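Local atomic coordinates of chitinase (Jonesia denitrificans, PDB entry 5VG0), a protein that forms the copper-binding lytic polysaccharide monooxygenase domain of a larger chitinase and probably helps break down chitin by oxidative attack on its chains. Residues I64-V68 against T111-T115; E84-D88 against H118-R123. One frame throughout, in Å; residues are numbered along the deposited sequence.

Contact 1 (I64-V68 against T111-T115); sequences IASTV and TDLPT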
loop_
_atom_site.group_PDB
_atom_site.type_symbol
_atom_site.label_atom_id
_atom_site.label_comp_id
_atom_site.label_asym_id
_atom_site.label_seq_id
_atom_site.Cartn_x
_atom_site.Cartn_y
_atom_site.Cartn_z
ATOM N N ILE A 64 9.051 -8.316 9.905
ATOM C CA ILE A 64 10.044 -7.389 9.382
ATOM C C ILE A 64 10.824 -6.795 10.547
ATOM O O ILE A 64 10.452 -6.930 11.710
ATOM C CB ILE A 64 9.415 -6.253 8.532
ATOM C CG1 ILE A 64 8.462 -5.402 9.369
ATOM C CG2 ILE A 64 8.711 -6.817 7.305
ATOM C CD1 ILE A 64 8.078 -4.110 8.700
ATOM N N ALA A 65 11.907 -6.114 10.209
ATOM C CA ALA A 65 12.707 -5.352 11.149
ATOM C C ALA A 65 12.209 -3.903 11.209
ATOM O O ALA A 65 11.340 -3.490 10.443
ATOM C CB ALA A 65 14.162 -5.409 10.713
ATOM N N SER A 66 12.786 -3.105 12.114
ATOM C CA SER A 66 12.348 -1.724 12.299
ATOM C C SER A 66 12.806 -0.807 11.181
ATOM O O SER A 66 12.260 0.286 11.030
ATOM C CB SER A 66 12.804 -1.173 13.642
ATOM O OG SER A 66 14.213 -1.166 13.734
ATOM N N THR A 67 13.810 -1.225 10.418
ATOM C CA THR A 67 14.186 -0.602 9.154
ATOM C C THR A 67 13.967 -1.655 8.077
ATOM O O THR A 67 14.425 -2.798 8.215
ATOM C CB THR A 67 15.646 -0.139 9.190
ATOM O OG1 THR A 67 15.740 0.990 10.051
ATOM C CG2 THR A 67 16.136 0.268 7.820
ATOM N N VAL A 68 13.239 -1.289 7.029
ATOM C CA VAL A 68 12.815 -2.246 6.014
ATOM C C VAL A 68 12.780 -1.555 4.665
ATOM O O VAL A 68 12.417 -0.381 4.568
ATOM C CB VAL A 68 11.433 -2.835 6.385
ATOM C CG1 VAL A 68 10.350 -1.767 6.385
ATOM C CG2 VAL A 68 11.062 -3.989 5.456
ATOM N N THR A 111 12.289 3.595 8.209
ATOM C CA THR A 111 13.086 3.402 9.414
ATOM C C THR A 111 12.252 3.741 10.642
ATOM O O THR A 111 11.204 4.382 10.553
ATOM C CB THR A 111 14.387 4.247 9.441
ATOM O OG1 THR A 111 14.078 5.619 9.672
ATOM C CG2 THR A 111 15.189 4.069 8.180
ATOM N N ASP A 112 12.728 3.308 11.805
ATOM C CA ASP A 112 12.104 3.676 13.076
ATOM C C ASP A 112 10.650 3.221 13.134
ATOM O O ASP A 112 9.791 3.912 13.680
ATOM C CB ASP A 112 12.229 5.181 13.355
ATOM C CG ASP A 112 11.778 5.574 14.736
ATOM O OD1 ASP A 112 11.925 4.780 15.681
ATOM O OD2 ASP A 112 11.300 6.710 14.880
ATOM N N LEU A 113 10.375 2.030 12.614
ATOM C CA LEU A 113 9.042 1.460 12.776
ATOM C C LEU A 113 8.884 0.901 14.190
ATOM O O LEU A 113 9.798 0.264 14.709
ATOM C CB LEU A 113 8.812 0.347 11.768
ATOM C CG LEU A 113 8.791 0.793 10.312
ATOM C CD1 LEU A 113 8.745 -0.402 9.393
ATOM C CD2 LEU A 113 7.636 1.708 10.021
ATOM N N PRO A 114 7.740 1.131 14.827
ATOM C CA PRO A 114 7.539 0.626 16.186
ATOM C C PRO A 114 7.426 -0.886 16.191
ATOM O O PRO A 114 6.908 -1.497 15.256
ATOM C CB PRO A 114 6.224 1.284 16.606
ATOM C CG PRO A 114 5.490 1.476 15.311
ATOM C CD PRO A 114 6.545 1.815 14.305
ATOM N N THR A 115 7.893 -1.495 17.274
ATOM C CA THR A 115 7.821 -2.947 17.372
ATOM C C THR A 115 6.387 -3.403 17.618
ATOM O O THR A 115 5.536 -2.643 18.086
ATOM C CB THR A 115 8.759 -3.501 18.455
ATOM O OG1 THR A 115 8.380 -3.007 19.741
ATOM C CG2 THR A 115 10.214 -3.128 18.179
#

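Contact 2 (E84-D88 against H118-R123); sequences EYFVD and HTILAR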
loop_
_atom_site.group_PDB
_atom_site.type_symbol
_atom_site.label_atom_id
_atom_site.label_comp_id
_atom_site.label_asym_id
_atom_site.label_seq_id
_atom_site.Cartn_x
_atom_site.Cartn_y
_atom_site.Cartn_z
ATOM N N GLU A 84 3.378 8.762 0.709
ATOM C CA GLU A 84 3.181 8.949 2.137
ATOM C C GLU A 84 2.993 7.594 2.794
ATOM O O GLU A 84 2.216 6.773 2.320
ATOM C CB GLU A 84 1.955 9.816 2.412
ATOM C CG GLU A 84 2.108 11.248 1.928
ATOM C CD GLU A 84 0.837 12.034 2.094
ATOM O OE1 GLU A 84 -0.176 11.645 1.497
ATOM O OE2 GLU A 84 0.864 13.028 2.851
ATOM N N TYR A 85 3.700 7.372 3.884
ATOM C CA TYR A 85 3.619 6.139 4.648
ATOM C C TYR A 85 3.109 6.433 6.041
ATOM O O TYR A 85 3.704 7.237 6.759
ATOM C CB TYR A 85 4.976 5.447 4.709
ATOM C CG TYR A 85 5.459 5.013 3.357
ATOM C CD1 TYR A 85 5.075 3.802 2.833
ATOM C CD2 TYR A 85 6.252 5.817 2.576
ATOM C CE1 TYR A 85 5.479 3.388 1.592
ATOM C CE2 TYR A 85 6.675 5.393 1.311
ATOM C CZ TYR A 85 6.283 4.172 0.829
ATOM O OH TYR A 85 6.662 3.712 -0.404
ATOM N N PHE A 86 2.017 5.782 6.395
ATOM C CA PHE A 86 1.363 5.920 7.689
ATOM C C PHE A 86 1.556 4.632 8.469
ATOM O O PHE A 86 1.562 3.544 7.894
ATOM C CB PHE A 86 -0.152 6.141 7.519
ATOM C CG PHE A 86 -0.529 7.389 6.783
ATOM C CD1 PHE A 86 -0.447 7.464 5.404
ATOM C CD2 PHE A 86 -1.005 8.485 7.479
ATOM C CE1 PHE A 86 -0.796 8.630 4.745
ATOM C CE2 PHE A 86 -1.351 9.638 6.812
ATOM C CZ PHE A 86 -1.248 9.703 5.444
ATOM N N VAL A 87 1.710 4.742 9.780
ATOM C CA VAL A 87 1.729 3.588 10.664
ATOM C C VAL A 87 0.516 3.719 11.567
ATOM O O VAL A 87 0.387 4.700 12.305
ATOM C CB VAL A 87 3.036 3.503 11.461
ATOM C CG1 VAL A 87 2.977 2.365 12.473
ATOM C CG2 VAL A 87 4.204 3.369 10.494
ATOM N N ASP A 88 -0.399 2.764 11.471
ATOM C CA ASP A 88 -1.639 2.782 12.246
ATOM C C ASP A 88 -2.359 4.125 12.113
ATOM O O ASP A 88 -2.893 4.660 13.078
ATOM C CB ASP A 88 -1.378 2.432 13.704
ATOM C CG ASP A 88 -0.629 1.139 13.868
ATOM O OD1 ASP A 88 -0.866 0.172 13.115
ATOM O OD2 ASP A 88 0.203 1.098 14.790
ATOM N N HIS A 118 1.494 -3.975 13.479
ATOM C CA HIS A 118 1.065 -2.689 12.944
ATOM C C HIS A 118 0.573 -2.865 11.524
ATOM O O HIS A 118 0.873 -3.852 10.857
ATOM C CB HIS A 118 2.218 -1.676 12.953
ATOM C CG HIS A 118 2.736 -1.465 14.319
ATOM N ND1 HIS A 118 2.094 -0.650 15.222
ATOM C CD2 HIS A 118 3.778 -2.020 14.977
ATOM C CE1 HIS A 118 2.731 -0.695 16.375
ATOM N NE2 HIS A 118 3.750 -1.530 16.258
ATOM N N THR A 119 -0.168 -1.876 11.068
ATOM C CA THR A 119 -0.573 -1.798 9.670
ATOM C C THR A 119 0.034 -0.538 9.070
ATOM O O THR A 119 -0.199 0.565 9.576
ATOM C CB THR A 119 -2.089 -1.806 9.505
ATOM O OG1 THR A 119 -2.596 -3.036 10.052
ATOM C CG2 THR A 119 -2.485 -1.723 8.040
ATOM N N ILE A 120 0.823 -0.708 8.026
ATOM C CA ILE A 120 1.382 0.413 7.277
ATOM C C ILE A 120 0.440 0.715 6.127
ATOM O O ILE A 120 0.065 -0.195 5.387
ATOM C CB ILE A 120 2.775 0.065 6.729
ATOM C CG1 ILE A 120 3.728 -0.321 7.854
ATOM C CG2 ILE A 120 3.334 1.221 5.907
ATOM C CD1 ILE A 120 5.043 -0.860 7.386
ATOM N N LEU A 121 0.048 1.975 5.965
ATOM C CA LEU A 121 -0.673 2.423 4.780
ATOM C C LEU A 121 0.279 3.242 3.925
ATOM O O LEU A 121 0.866 4.217 4.405
ATOM C CB LEU A 121 -1.884 3.270 5.157
ATOM C CG LEU A 121 -2.586 3.976 3.979
ATOM C CD1 LEU A 121 -3.238 2.968 3.052
ATOM C CD2 LEU A 121 -3.566 5.011 4.470
ATOM N N ALA A 122 0.428 2.828 2.683
ATOM C CA ALA A 122 1.173 3.570 1.684
ATOM C C ALA A 122 0.167 4.252 0.779
ATOM O O ALA A 122 -0.692 3.597 0.202
ATOM C CB ALA A 122 2.084 2.643 0.895
ATOM N N ARG A 123 0.289 5.568 0.661
ATOM C CA ARG A 123 -0.584 6.389 -0.161
ATOM C C ARG A 123 0.275 7.038 -1.237
ATOM O O ARG A 123 1.167 7.830 -0.928
ATOM C CB ARG A 123 -1.276 7.418 0.722
ATOM C CG ARG A 123 -2.346 8.203 0.058
ATOM C CD ARG A 123 -3.220 8.888 1.116
ATOM N NE ARG A 123 -2.578 10.067 1.670
ATOM C CZ ARG A 123 -3.157 10.903 2.522
ATOM N NH1 ARG A 123 -4.370 10.659 2.996
ATOM N NH2 ARG A 123 -2.518 11.993 2.909
#

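Contact 1 (I64-V68 against T111-T115)
Ser-66 and Leu-113 make the one hydrogen bond between these two loops, Leu-113 N donating to Ser-66 O at 3.0 Å. The bond is nearly straight, 170° at the hydrogen, and lies in the carbonyl plane on a lone pair of the oxygen. Asp-112 takes a left-handed backbone conformation just before it. Apolar contact follows from the same leucine. With CG anti to the carbonyl carbon (chi1 -65°) and CD1 extended beyond it, the Leu-113 side chain runs past Ser-66 O, its CB 3.5 Å from that oxygen. Its CD1 methyl touches two branches of the other segment, 3.7 Å from Val-68 CG1 and 3.8 Å from Ile-64 CD1, and the leucine crosses both side chains at about a right angle. The threonines meet nearer the surface. Thr-67 and Thr-111 lie alongside each other and point the same way, their CG2 methyls 3.9 Å apart, while Thr-67 OG1 rests 3.6 Å from Thr-111 CB. The contact lies at the surface, at one end of the beta-sandwich, away from the copper site. Ile-64 bonds through its backbone to Val-140 and Ser-142, and its side chain touches strand 131-141. Val-68 pairs with Leu-110 of strand 105-110, and Thr-111 is held by His-92 and Gln-93 of strand 90-96.

Contact 2 (E84-D88 against H118-R123)
An antiparallel strand pair in the mixed sheet of the monooxygenase beta-sandwich brings Glu-84 to Asp-88 alongside His-118 to Arg-123. Glu-84/Arg-123 and Phe-86/Leu-121 are hydrogen-bonded pairs; Tyr-85/Ala-122 and Val-87/Ile-120 are non-hydrogen-bonded ones. On the face of Glu-84 and Phe-86, Arg-123 grips its neighbour side-on: NE at 2.9 Å and NH2 at 2.8 Å both reach Glu-84 OE1 on its syn side, from the same face of the carboxylate. OE1 itself lies in the guanidinium plane and also accepts from Asn-125. Phe-86 meets that guanidinium edge-on, CZ 3.6 Å above its centre and the two planes 74° apart. The bend at chi3 (78°) swings the arginine head back to both partners, and NH1 goes on to Ala-39 O. A leucine in place of Arg-123 would probably leave Glu-84 without its charged mate and Phe-86 without the flat group against its edge. On the other face, Tyr-85 CE1 packs 3.5 Å from Ala-122 CB, while its hydroxyl bonds to His-108 and Trp-72. At the strand ends Asp-88 uses both carboxylate oxygens: OD1 accepts from Thr-119 N at 3.0 Å, and OD2 accepts, on its syn lone pair, from His-118 ND1, 2.6 Å away, and lies close to the imidazole plane.

How the contacts relate
Contact 1 lies at one end of the sandwich and contact 2 runs inward from it, their centres 12 Å apart. Val-87 joins them: its CG2 is 3.8 Å from Leu-113 CD2, and its CG1 is 3.9 Å from Pro-114 CG. Leu-113 CD1 comes within 4.2 Å of Ile-120 CD1, so one leucine packs against both strands of contact 2 as well as Ile-64 and Val-68. A polar link adds to this, His-118 NE2 bonding to Thr-115 O. Neither contact reaches the active site, where His-1 and His-78 hold the copper; the side chain of Arg-123 in contact 2 is about 14 Å from the metal and about 13 Å from the bound peroxide.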